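Local coordinates for protein TRAP-type transporter, periplasmic component (Cupriavidus necator, PDB 4P8B) that binds (S)-2-acetolactate and probably delivers it to the membrane partners of a TRAP transporter as its periplasmic solute-binding component, at residues 32-37 / 72-77; 54-59 / 262-267; 120-125 / 337-342; 156-161 / 229-234. One frame throughout, in Å; residues are numbered along the deposited sequence.

Contact 1: residues 32-37 / 72-77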
loop_
_atom_site.group_PDB
_atom_site.type_symbol
_atom_site.label_atom_id
_atom_site.label_comp_id
_atom_site.label_asym_id
_atom_site.label_seq_id
_atom_site.Cartn_x
_atom_site.Cartn_y
_atom_site.Cartn_z
ATOM N N GLU A 32 25.860 -5.282 -9.033
ATOM C CA GLU A 32 24.546 -4.649 -9.148
ATOM C C GLU A 32 23.629 -5.321 -8.167
ATOM O O GLU A 32 23.644 -6.545 -8.042
ATOM C CB GLU A 32 24.017 -4.798 -10.572
ATOM C CG GLU A 32 22.704 -4.100 -10.861
ATOM C CD GLU A 32 22.442 -4.038 -12.356
ATOM O OE1 GLU A 32 21.972 -5.051 -12.919
ATOM O OE2 GLU A 32 22.750 -2.993 -12.974
ATOM N N TYR A 33 22.851 -4.516 -7.442
ATOM C CA TYR A 33 21.844 -5.037 -6.535
ATOM C C TYR A 33 20.487 -4.786 -7.149
ATOM O O TYR A 33 20.319 -3.833 -7.882
ATOM C CB TYR A 33 21.947 -4.370 -5.163
ATOM C CG TYR A 33 23.198 -4.781 -4.420
ATOM C CD1 TYR A 33 24.395 -4.108 -4.613
ATOM C CD2 TYR A 33 23.182 -5.864 -3.560
ATOM C CE1 TYR A 33 25.555 -4.495 -3.950
ATOM C CE2 TYR A 33 24.350 -6.269 -2.900
ATOM C CZ TYR A 33 25.512 -5.566 -3.100
ATOM O OH TYR A 33 26.685 -5.952 -2.465
ATOM N N LYS A 34 19.562 -5.677 -6.862
ATOM C CA LYS A 34 18.256 -5.620 -7.492
ATOM C C LYS A 34 17.196 -5.128 -6.500
ATOM O O LYS A 34 16.994 -5.743 -5.462
ATOM C CB LYS A 34 17.894 -7.016 -8.000
ATOM C CG LYS A 34 18.952 -7.651 -8.852
ATOM C CD LYS A 34 18.458 -8.974 -9.381
ATOM C CE LYS A 34 19.523 -9.641 -10.227
ATOM N NZ LYS A 34 19.220 -11.083 -10.394
HETATM N N MSE A 35 16.488 -4.048 -6.853
HETATM C CA MSE A 35 15.393 -3.524 -6.030
HETATM C C MSE A 35 14.047 -3.795 -6.699
HETATM O O MSE A 35 13.779 -3.358 -7.830
HETATM C CB MSE A 35 15.526 -2.027 -5.820
HETATM C CG MSE A 35 14.453 -1.515 -4.844
HETATM SE SE MSE A 35 14.284 0.431 -4.808
HETATM C CE MSE A 35 16.103 0.885 -4.272
ATOM N N SER A 36 13.185 -4.520 -6.008
ATOM C CA SER A 36 11.871 -4.821 -6.536
ATOM C C SER A 36 10.873 -3.712 -6.198
ATOM O O SER A 36 10.853 -3.215 -5.056
ATOM C CB SER A 36 11.378 -6.151 -5.965
ATOM O OG SER A 36 10.139 -6.479 -6.575
ATOM N N LEU A 37 10.034 -3.340 -7.177
ATOM C CA LEU A 37 8.951 -2.364 -7.002
ATOM C C LEU A 37 7.768 -2.843 -7.819
ATOM O O LEU A 37 7.952 -3.174 -8.994
ATOM C CB LEU A 37 9.356 -1.013 -7.591
ATOM C CG LEU A 37 10.580 -0.352 -6.974
ATOM C CD1 LEU A 37 11.030 0.821 -7.840
ATOM C CD2 LEU A 37 10.327 0.083 -5.549
ATOM N N THR A 72 7.238 -5.626 -10.565
ATOM C CA THR A 72 7.501 -6.870 -9.845
ATOM C C THR A 72 7.988 -7.969 -10.793
ATOM O O THR A 72 7.718 -9.143 -10.611
ATOM C CB THR A 72 6.293 -7.362 -8.955
ATOM O OG1 THR A 72 5.121 -6.581 -9.173
ATOM C CG2 THR A 72 6.624 -7.216 -7.507
ATOM N N SER A 73 8.790 -7.582 -11.772
ATOM C CA SER A 73 9.286 -8.544 -12.754
ATOM C C SER A 73 10.140 -9.644 -12.131
ATOM O O SER A 73 10.197 -10.747 -12.672
ATOM C CB SER A 73 10.104 -7.861 -13.853
ATOM O OG SER A 73 11.329 -7.372 -13.332
ATOM N N LEU A 74 10.785 -9.370 -10.998
ATOM C CA LEU A 74 11.634 -10.381 -10.392
ATOM C C LEU A 74 10.840 -11.587 -9.894
ATOM O O LEU A 74 11.422 -12.653 -9.668
ATOM C CB LEU A 74 12.469 -9.762 -9.268
ATOM C CG LEU A 74 13.560 -8.813 -9.776
ATOM C CD1 LEU A 74 14.181 -7.982 -8.657
ATOM C CD2 LEU A 74 14.638 -9.594 -10.476
ATOM N N VAL A 75 9.533 -11.412 -9.686
ATOM C CA VAL A 75 8.626 -12.532 -9.407
ATOM C C VAL A 75 7.544 -12.676 -10.501
ATOM O O VAL A 75 6.422 -13.094 -10.239
ATOM C CB VAL A 75 7.970 -12.434 -7.990
ATOM C CG1 VAL A 75 9.015 -12.728 -6.935
ATOM C CG2 VAL A 75 7.345 -11.066 -7.760
ATOM N N ALA A 76 7.884 -12.311 -11.739
ATOM C CA ALA A 76 6.978 -12.465 -12.884
ATOM C C ALA A 76 5.617 -11.814 -12.646
ATOM O O ALA A 76 4.575 -12.326 -13.065
ATOM C CB ALA A 76 6.840 -13.947 -13.241
ATOM N N GLY A 77 5.645 -10.666 -11.984
ATOM C CA GLY A 77 4.445 -9.891 -11.701
ATOM C C GLY A 77 3.616 -10.351 -10.519
ATOM O O GLY A 77 2.624 -9.710 -10.185
HETATM O O HOH W 1 10.737 -6.857 -9.331
#

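Contact 2: residues 54-59 / 262-267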
loop_
_atom_site.group_PDB
_atom_site.type_symbol
_atom_site.label_atom_id
_atom_site.label_comp_id
_atom_site.label_asym_id
_atom_site.label_seq_id
_atom_site.Cartn_x
_atom_site.Cartn_y
_atom_site.Cartn_z
ATOM N N ASP A 54 19.366 6.320 -5.780
ATOM C CA ASP A 54 20.258 7.426 -6.137
ATOM C C ASP A 54 21.039 7.879 -4.910
ATOM O O ASP A 54 22.246 8.132 -4.991
ATOM C CB ASP A 54 19.501 8.620 -6.737
ATOM C CG ASP A 54 18.865 8.319 -8.087
ATOM O OD1 ASP A 54 19.184 7.275 -8.687
ATOM O OD2 ASP A 54 18.051 9.146 -8.556
ATOM N N LEU A 55 20.388 7.973 -3.756
ATOM C CA LEU A 55 21.094 8.446 -2.572
ATOM C C LEU A 55 22.138 7.435 -2.120
ATOM O O LEU A 55 23.224 7.813 -1.675
ATOM C CB LEU A 55 20.118 8.711 -1.431
ATOM C CG LEU A 55 19.198 9.922 -1.572
ATOM C CD1 LEU A 55 18.251 10.000 -0.371
ATOM C CD2 LEU A 55 19.978 11.228 -1.702
ATOM N N VAL A 56 21.824 6.150 -2.211
ATOM C CA VAL A 56 22.774 5.117 -1.809
ATOM C C VAL A 56 24.012 5.152 -2.681
ATOM O O VAL A 56 25.142 5.090 -2.179
ATOM C CB VAL A 56 22.154 3.716 -1.869
ATOM C CG1 VAL A 56 23.243 2.655 -1.784
ATOM C CG2 VAL A 56 21.111 3.549 -0.759
ATOM N N LYS A 57 23.814 5.273 -3.983
ATOM C CA LYS A 57 24.936 5.324 -4.902
ATOM C C LYS A 57 25.793 6.525 -4.566
ATOM O O LYS A 57 27.011 6.393 -4.401
ATOM C CB LYS A 57 24.431 5.405 -6.334
ATOM C CG LYS A 57 25.539 5.179 -7.352
ATOM C CD LYS A 57 24.955 4.920 -8.723
ATOM C CE LYS A 57 24.874 6.202 -9.522
ATOM N NZ LYS A 57 26.174 6.468 -10.195
ATOM N N GLN A 58 25.173 7.692 -4.473
ATOM C CA GLN A 58 25.867 8.937 -4.174
ATOM C C GLN A 58 26.685 8.841 -2.893
ATOM O O GLN A 58 27.857 9.205 -2.880
ATOM C CB GLN A 58 24.850 10.075 -4.062
ATOM C CG GLN A 58 25.462 11.439 -3.769
ATOM C CD GLN A 58 24.472 12.580 -3.951
ATOM O OE1 GLN A 58 23.292 12.359 -4.231
ATOM N NE2 GLN A 58 24.951 13.811 -3.786
ATOM N N ARG A 59 26.080 8.323 -1.828
ATOM C CA ARG A 59 26.673 8.367 -0.488
ATOM C C ARG A 59 27.623 7.205 -0.207
ATOM O O ARG A 59 28.333 7.203 0.816
ATOM C CB ARG A 59 25.549 8.410 0.558
ATOM C CG ARG A 59 24.706 9.675 0.469
ATOM C CD ARG A 59 23.524 9.630 1.430
ATOM N NE ARG A 59 22.667 10.811 1.311
ATOM C CZ ARG A 59 21.519 10.992 1.973
ATOM N NH1 ARG A 59 21.068 10.078 2.826
ATOM N NH2 ARG A 59 20.830 12.105 1.791
ATOM N N GLU A 262 24.640 1.749 7.643
ATOM C CA GLU A 262 24.158 3.032 8.143
ATOM C C GLU A 262 23.765 3.981 7.008
ATOM O O GLU A 262 22.718 4.639 7.058
ATOM C CB GLU A 262 25.218 3.696 9.024
ATOM C CG GLU A 262 24.758 5.005 9.598
ATOM C CD GLU A 262 23.441 4.869 10.326
ATOM O OE1 GLU A 262 23.225 3.809 10.953
ATOM O OE2 GLU A 262 22.614 5.806 10.255
ATOM N N ILE A 263 24.596 4.062 5.980
ATOM C CA ILE A 263 24.296 4.881 4.812
ATOM C C ILE A 263 22.991 4.444 4.129
ATOM O O ILE A 263 22.139 5.269 3.811
ATOM C CB ILE A 263 25.430 4.810 3.796
ATOM C CG1 ILE A 263 26.677 5.429 4.416
ATOM C CG2 ILE A 263 25.061 5.544 2.511
ATOM C CD1 ILE A 263 26.717 6.921 4.323
ATOM N N VAL A 264 22.842 3.146 3.912
ATOM C CA VAL A 264 21.671 2.629 3.217
ATOM C C VAL A 264 20.390 2.872 4.025
ATOM O O VAL A 264 19.351 3.239 3.452
ATOM C CB VAL A 264 21.844 1.137 2.868
ATOM C CG1 VAL A 264 20.549 0.576 2.264
ATOM C CG2 VAL A 264 22.984 0.966 1.870
ATOM N N LYS A 265 20.469 2.684 5.339
ATOM C CA LYS A 265 19.356 2.942 6.236
ATOM C C LYS A 265 18.986 4.411 6.217
ATOM O O LYS A 265 17.822 4.742 6.043
ATOM C CB LYS A 265 19.689 2.496 7.659
ATOM C CG LYS A 265 18.572 2.771 8.658
ATOM C CD LYS A 265 18.812 2.017 9.955
ATOM C CE LYS A 265 17.622 2.140 10.895
ATOM N NZ LYS A 265 17.703 1.180 12.036
ATOM N N GLN A 266 19.946 5.315 6.376
ATOM C CA GLN A 266 19.594 6.736 6.374
ATOM C C GLN A 266 19.040 7.167 5.009
ATOM O O GLN A 266 18.159 8.030 4.917
ATOM C CB GLN A 266 20.790 7.609 6.769
ATOM C CG GLN A 266 20.445 9.081 6.885
ATOM C CD GLN A 266 19.415 9.351 7.974
ATOM O OE1 GLN A 266 19.566 8.897 9.103
ATOM N NE2 GLN A 266 18.362 10.090 7.633
ATOM N N ALA A 267 19.552 6.571 3.943
ATOM C CA ALA A 267 19.053 6.874 2.613
ATOM C C ALA A 267 17.590 6.432 2.475
ATOM O O ALA A 267 16.781 7.146 1.872
ATOM C CB ALA A 267 19.917 6.219 1.554
HETATM O O HOH W 2 22.601 7.885 3.951
#

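Contact 3: residues 120-125 / 337-342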
loop_
_atom_site.group_PDB
_atom_site.type_symbol
_atom_site.label_atom_id
_atom_site.label_comp_id
_atom_site.label_asym_id
_atom_site.label_seq_id
_atom_site.Cartn_x
_atom_site.Cartn_y
_atom_site.Cartn_z
ATOM N N TYR A 120 -4.769 10.788 8.072
ATOM C CA TYR A 120 -3.323 10.624 7.966
ATOM C C TYR A 120 -2.659 10.631 9.337
ATOM O O TYR A 120 -1.675 9.929 9.546
ATOM C CB TYR A 120 -2.713 11.700 7.050
ATOM C CG TYR A 120 -3.207 11.543 5.628
ATOM C CD1 TYR A 120 -2.704 10.551 4.797
ATOM C CD2 TYR A 120 -4.231 12.341 5.144
ATOM C CE1 TYR A 120 -3.183 10.385 3.528
ATOM C CE2 TYR A 120 -4.729 12.181 3.854
ATOM C CZ TYR A 120 -4.199 11.198 3.051
ATOM O OH TYR A 120 -4.704 11.032 1.767
ATOM N N LYS A 121 -3.190 11.414 10.269
ATOM C CA LYS A 121 -2.641 11.467 11.620
ATOM C C LYS A 121 -2.722 10.073 12.244
ATOM O O LYS A 121 -1.837 9.674 13.004
ATOM C CB LYS A 121 -3.392 12.496 12.461
ATOM C CG LYS A 121 -2.597 13.019 13.643
ATOM C CD LYS A 121 -3.217 14.305 14.212
ATOM C CE LYS A 121 -2.375 14.883 15.329
ATOM N NZ LYS A 121 -3.000 16.103 15.923
ATOM N N ALA A 122 -3.759 9.323 11.912
ATOM C CA ALA A 122 -3.945 7.980 12.448
ATOM C C ALA A 122 -2.931 7.020 11.862
ATOM O O ALA A 122 -2.363 6.206 12.585
ATOM C CB ALA A 122 -5.367 7.498 12.189
ATOM N N LEU A 123 -2.703 7.088 10.559
ATOM C CA LEU A 123 -1.711 6.236 9.950
ATOM C C LEU A 123 -0.330 6.529 10.535
ATOM O O LEU A 123 0.433 5.609 10.877
ATOM C CB LEU A 123 -1.737 6.450 8.424
ATOM C CG LEU A 123 -0.692 5.753 7.556
ATOM C CD1 LEU A 123 -0.653 4.277 7.819
ATOM C CD2 LEU A 123 -0.931 6.017 6.073
ATOM N N ASP A 124 0.002 7.812 10.662
ATOM C CA ASP A 124 1.301 8.197 11.200
ATOM C C ASP A 124 1.446 7.737 12.644
ATOM O O ASP A 124 2.543 7.397 13.077
ATOM C CB ASP A 124 1.508 9.715 11.092
ATOM C CG ASP A 124 1.751 10.174 9.658
ATOM O OD1 ASP A 124 2.173 9.346 8.823
ATOM O OD2 ASP A 124 1.559 11.377 9.396
ATOM N N ALA A 125 0.353 7.739 13.409
ATOM C CA ALA A 125 0.410 7.277 14.796
ATOM C C ALA A 125 0.807 5.811 14.868
ATOM O O ALA A 125 1.406 5.390 15.849
ATOM C CB ALA A 125 -0.907 7.511 15.499
ATOM N N GLY A 337 -5.650 2.300 20.321
ATOM C CA GLY A 337 -5.314 3.291 21.325
ATOM C C GLY A 337 -4.447 4.424 20.823
ATOM O O GLY A 337 -4.660 5.579 21.171
ATOM N N ALA A 338 -3.458 4.094 20.009
ATOM C CA ALA A 338 -2.606 5.118 19.410
ATOM C C ALA A 338 -3.416 6.084 18.555
ATOM O O ALA A 338 -3.186 7.298 18.572
ATOM C CB ALA A 338 -1.513 4.460 18.577
ATOM N N ILE A 339 -4.373 5.535 17.816
ATOM C CA ILE A 339 -5.255 6.348 17.005
ATOM C C ILE A 339 -6.158 7.233 17.888
ATOM O O ILE A 339 -6.296 8.424 17.640
ATOM C CB ILE A 339 -6.046 5.441 16.057
ATOM C CG1 ILE A 339 -5.074 4.866 15.030
ATOM C CG2 ILE A 339 -7.198 6.185 15.411
ATOM C CD1 ILE A 339 -5.661 3.712 14.267
ATOM N N ALA A 340 -6.721 6.674 18.957
ATOM C CA ALA A 340 -7.585 7.443 19.838
ATOM C C ALA A 340 -6.845 8.609 20.482
ATOM O O ALA A 340 -7.450 9.645 20.762
ATOM C CB ALA A 340 -8.178 6.548 20.915
ATOM N N LYS A 341 -5.544 8.432 20.735
ATOM C CA LYS A 341 -4.742 9.448 21.409
ATOM C C LYS A 341 -3.994 10.378 20.458
ATOM O O LYS A 341 -3.268 11.270 20.899
ATOM C CB LYS A 341 -3.745 8.786 22.356
ATOM C CG LYS A 341 -4.385 8.010 23.481
ATOM C CD LYS A 341 -3.322 7.350 24.332
ATOM C CE LYS A 341 -3.904 6.732 25.588
ATOM N NZ LYS A 341 -2.826 6.095 26.396
ATOM N N ARG A 342 -4.203 10.209 19.164
ATOM C CA ARG A 342 -3.432 10.961 18.187
ATOM C C ARG A 342 -3.709 12.461 18.238
ATOM O O ARG A 342 -2.858 13.219 17.791
ATOM C CB ARG A 342 -3.707 10.432 16.780
ATOM C CG ARG A 342 -5.008 10.899 16.166
ATOM C CD ARG A 342 -5.380 10.057 14.951
ATOM N NE ARG A 342 -6.549 10.549 14.230
ATOM C CZ ARG A 342 -7.803 10.418 14.652
ATOM N NH1 ARG A 342 -8.069 9.820 15.808
ATOM N NH2 ARG A 342 -8.800 10.910 13.922
ATOM O OXT ARG A 342 -4.746 12.967 18.694
#

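Contact 4: residues 156-161 / 229-234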
loop_
_atom_site.group_PDB
_atom_site.type_symbol
_atom_site.label_atom_id
_atom_site.label_comp_id
_atom_site.label_asym_id
_atom_site.label_seq_id
_atom_site.Cartn_x
_atom_site.Cartn_y
_atom_site.Cartn_z
ATOM N N GLU A 156 -9.212 4.368 -2.334
ATOM C CA GLU A 156 -10.560 4.817 -2.666
ATOM C C GLU A 156 -11.154 3.902 -3.734
ATOM O O GLU A 156 -10.459 3.514 -4.683
ATOM C CB GLU A 156 -10.532 6.282 -3.111
ATOM C CG GLU A 156 -9.690 7.209 -2.221
ATOM C CD GLU A 156 -10.110 7.246 -0.762
ATOM O OE1 GLU A 156 -11.035 6.532 -0.348
ATOM O OE2 GLU A 156 -9.467 8.016 0.000
ATOM N N VAL A 157 -12.412 3.544 -3.577
ATOM C CA VAL A 157 -13.079 2.617 -4.491
ATOM C C VAL A 157 -13.629 3.321 -5.732
ATOM O O VAL A 157 -14.273 4.373 -5.637
ATOM C CB VAL A 157 -14.169 1.795 -3.740
ATOM C CG1 VAL A 157 -15.287 2.696 -3.157
ATOM C CG2 VAL A 157 -14.775 0.732 -4.637
ATOM N N SER A 158 -13.323 2.767 -6.897
ATOM C CA SER A 158 -13.819 3.287 -8.159
ATOM C C SER A 158 -14.554 2.200 -8.904
ATOM O O SER A 158 -14.344 1.015 -8.687
ATOM C CB SER A 158 -12.692 3.820 -9.034
ATOM O OG SER A 158 -11.858 2.778 -9.546
ATOM N N ASN A 159 -15.412 2.621 -9.821
ATOM C CA ASN A 159 -16.069 1.691 -10.723
ATOM C C ASN A 159 -16.634 2.421 -11.939
ATOM O O ASN A 159 -16.594 3.659 -11.986
ATOM C CB ASN A 159 -17.165 0.893 -10.000
ATOM C CG ASN A 159 -18.441 1.671 -9.798
ATOM O OD1 ASN A 159 -19.425 1.456 -10.503
ATOM N ND2 ASN A 159 -18.455 2.550 -8.800
ATOM N N SER A 160 -17.112 1.652 -12.912
ATOM C CA SER A 160 -17.612 2.218 -14.160
ATOM C C SER A 160 -19.141 2.359 -14.211
ATOM O O SER A 160 -19.676 2.940 -15.169
ATOM C CB SER A 160 -17.194 1.351 -15.333
ATOM O OG SER A 160 -17.885 0.120 -15.277
ATOM N N LYS A 161 -19.838 1.827 -13.206
ATOM C CA LYS A 161 -21.294 1.689 -13.287
ATOM C C LYS A 161 -22.104 2.732 -12.565
ATOM O O LYS A 161 -23.066 3.243 -13.136
ATOM C CB LYS A 161 -21.728 0.313 -12.782
ATOM C CG LYS A 161 -21.307 -0.810 -13.729
ATOM C CD LYS A 161 -21.996 -2.113 -13.391
ATOM C CE LYS A 161 -21.762 -3.161 -14.473
ATOM N NZ LYS A 161 -22.370 -4.469 -14.098
ATOM N N VAL A 229 -9.686 3.726 -18.278
ATOM C CA VAL A 229 -10.123 2.329 -18.295
ATOM C C VAL A 229 -11.377 2.167 -17.429
ATOM O O VAL A 229 -11.485 1.263 -16.595
ATOM C CB VAL A 229 -8.996 1.343 -17.913
ATOM C CG1 VAL A 229 -7.966 1.260 -19.058
ATOM C CG2 VAL A 229 -8.327 1.729 -16.617
ATOM N N GLY A 230 -12.310 3.086 -17.657
ATOM C CA GLY A 230 -13.663 2.980 -17.150
ATOM C C GLY A 230 -13.922 3.481 -15.759
ATOM O O GLY A 230 -15.068 3.437 -15.327
ATOM N N GLN A 231 -12.919 3.981 -15.064
ATOM C CA GLN A 231 -13.091 4.289 -13.651
ATOM C C GLN A 231 -13.578 5.725 -13.518
ATOM O O GLN A 231 -12.799 6.642 -13.245
ATOM C CB GLN A 231 -11.802 4.031 -12.892
ATOM C CG GLN A 231 -11.311 2.602 -13.054
ATOM C CD GLN A 231 -12.388 1.586 -12.787
ATOM O OE1 GLN A 231 -12.881 1.494 -11.667
ATOM N NE2 GLN A 231 -12.770 0.828 -13.790
ATOM N N LYS A 232 -14.890 5.887 -13.649
ATOM C CA LYS A 232 -15.501 7.216 -13.756
ATOM C C LYS A 232 -16.299 7.631 -12.535
ATOM O O LYS A 232 -16.781 8.762 -12.480
ATOM C CB LYS A 232 -16.318 7.297 -15.045
ATOM C CG LYS A 232 -15.368 7.243 -16.268
ATOM C CD LYS A 232 -16.067 7.067 -17.591
ATOM C CE LYS A 232 -15.061 6.870 -18.714
ATOM N NZ LYS A 232 -14.005 7.928 -18.714
ATOM N N PHE A 233 -16.432 6.712 -11.583
ATOM C CA PHE A 233 -17.041 6.980 -10.274
ATOM C C PHE A 233 -16.000 6.625 -9.233
ATOM O O PHE A 233 -15.362 5.569 -9.330
ATOM C CB PHE A 233 -18.252 6.088 -10.069
ATOM C CG PHE A 233 -19.377 6.366 -11.017
ATOM C CD1 PHE A 233 -20.354 7.296 -10.715
ATOM C CD2 PHE A 233 -19.455 5.697 -12.236
ATOM C CE1 PHE A 233 -21.396 7.544 -11.592
ATOM C CE2 PHE A 233 -20.487 5.956 -13.125
ATOM C CZ PHE A 233 -21.473 6.873 -12.789
ATOM N N VAL A 234 -15.794 7.505 -8.256
ATOM C CA VAL A 234 -14.921 7.249 -7.122
ATOM C C VAL A 234 -15.623 7.679 -5.847
ATOM O O VAL A 234 -16.249 8.724 -5.820
ATOM C CB VAL A 234 -13.620 8.084 -7.233
ATOM C CG1 VAL A 234 -12.825 8.048 -5.926
ATOM C CG2 VAL A 234 -12.771 7.615 -8.386
HETATM O O HOH W 3 -16.947 3.972 -6.814
#

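Contact 1: residues 32-37 / 72-77
At the C-terminal end of strand 33-36, in the five-stranded sheet of one lobe, Leu37 is tied to Thr72 in the loop between strand 66-69 and helix 82-88. Thr72 N gives its hydrogen to Leu37 O at 3.0 Å. Beside this bond Thr72 CG2 lies 3.7 Å from Ser36 OG. Ser36 OG lies anti to its own N (chi1 -175°), and there it receives a hydrogen from a water at 2.8 Å. That water in turn accepts from Leu74 N at 3.0 Å, so it bridges strand and loop, while Glu82 OE2 is a second partner of the hydroxyl. Strand 33-36, helix 44-59 and the parallel strand 66-69 form a beta-alpha-beta unit of the periplasmic binding protein fold, with the loop 72-77 packed beside the C-terminal end of strand 33-36, which has strand 93-97 on its other side. Further back along the strand the contact turns apolar. Leu74 lays its two methyls against the extended Lys34 chain, CD1 on Lys34 CB at 3.9 Å and CD2 on Lys34 CD at 4.0 Å. The loop holds its own shape through Thr72 O, to which both Val75 N and Gly77 N donate. The Thr72 side chain comes within about 4 Å of that of Gln79, a residue that binds acetolactate.

Contact 2: residues 54-59 / 262-267
The guanidinium of Arg59 turns an edge to the helix carrying Ile263, Gln266 and Ala267. On one face lies Leu55 CD1 of its own helix, 3.8 Å above the plane and offset toward the rim. In the plane, at the edge, a water accepts from Arg59 NH1 at 2.9 Å and donates to Ile263 O at 2.7 Å, linking the two helices through a main-chain carbonyl. Gln266 O also lies near the plane at this edge, though 4.1 Å from Arg59 NH1, and Ala267 CA is approached obliquely. The charge is met by Asp270, one turn further along: its OD2 forms a salt bridge with Arg59 NH1 and its OD1 bonds Gln266 NE2, so the acid joins both residues. The Arg59 chain, extended from CG to NE, runs back past Leu55 and alongside the partner helix from Ile263 to Ala267, while at its root Arg59 CB presses on Ile263 CG2 at 3.5 Å. Beneath this polar rim the packing is apolar. Ala267 CB fits against Val56 CG2 at 3.7 Å and Leu55 CB at 3.9 Å. Val56 CG1 meets Val264 CG2, the two valines crossing obliquely. The short segments' axes approach to 9.0 Å with their directions 146° apart. This is a roughly antiparallel helix pair, in which helix 44-59, following the first strand of the lobe, packs on helix 258-279, probably the long helix that in TRAP binding proteins spans the two lobes.

Contact 3: residues 120-125 / 337-342
Ala122 sits at the middle of the apolar part, its CB touching both branches of Ile339, CG1 and CG2, each at 3.9 Å. Ala125 adds a looser alanine-to-alanine contact, its CB 4.4 Å from Ala338 CB. Aliphatic stems extend this layer: Arg342 CD lies 3.8 Å from Ala122 CB and 4.0 Å from Lys121 CB. The polar part is gathered on Arg342, the C-terminal residue. Its NH1 donates to Ile339 O at 2.9 Å, nearly straight at 163°, with the acceptor in the guanidinium plane, and Arg342 N reaches the same oxygen from the opposite face. Two bonds thus fold back the chain end. The extended Lys121 chain crosses Arg342, its CE 3.0 Å from Arg342 O; Lys121 NZ, 3.4 Å from that oxygen at an angle too poor for a hydrogen bond and 4.5 Å from Arg342 OXT, may still feel the terminal carboxylate. Asp119 ties the two parts together, its OD2 in a salt bridge with Arg342 NH2 and its OD1 accepting from Ala122 N. The end of the final helix, 329-340, packs against helix 120-127, whose other side faces strand 144-154 through the edge-to-face pair of Tyr120 and Phe154 and reaches Arg280 through Asp124.

Contact 4: residues 156-161 / 229-234
Asn159 and Phe233 exchange main-chain bonds as an antiparallel hydrogen-bonded pair: Asn159 N donates to Phe233 O at 3.0 Å, and Asn159 O accepts from Phe233 N at 3.1 Å. The same Asn159 O takes a second, longer bond from Lys232 N at 3.3 Å. Lys232 and Phe233 both face Asn159, a classic beta bulge. Ser158 OG donates to Gln231 OE1 at 2.7 Å, on a lone pair in the carbonyl plane, and is also bonded to Gln214 NE2. The other end of that amide is used too, Gln231 NE2 giving an almost straight bond to Val229 O (177°). Asn159 OD1 accepts from Lys161 N at 2.8 Å in an Asx turn, while its ND2 serves Arg162 O and a water. That water donates to Val157 O, and weakly to Phe233 O. The Phe233 ring brings its edge to Asn159 O, CD2 standing 3.5 Å away. Strands 156-159 and 233-235 are the central pair of a four-stranded sheet, flanked by 213-216 and 300-302. Phe221 of helix 218-223 covers Ser158 and Val234 on one face, and Met173 meets Asn159 on the other.

How the contacts relate
Contacts 1 and 4 lie toward the pocket from different sheets: the side chain of Thr72 is about 7 Å from the bound acetolactate and that of Ser158 about 10 Å, while the centres of the two contacts are 29 Å apart. Contacts 2 and 3 are remote from the pocket. Contact 2 is the close neighbour of contact 1, nearest atoms about 7 Å apart; strand 33-36 and helix 44-59 are consecutive elements of the chain. Contact 3 comes to about 6 Å of contact 4 at the nearest atoms, without touching. Contacts 2 and 4 are on opposite sides of the chain's centre. Both 54-59/262-267 and 120-125/337-342 join distant parts of the sequence, and their spans overlap.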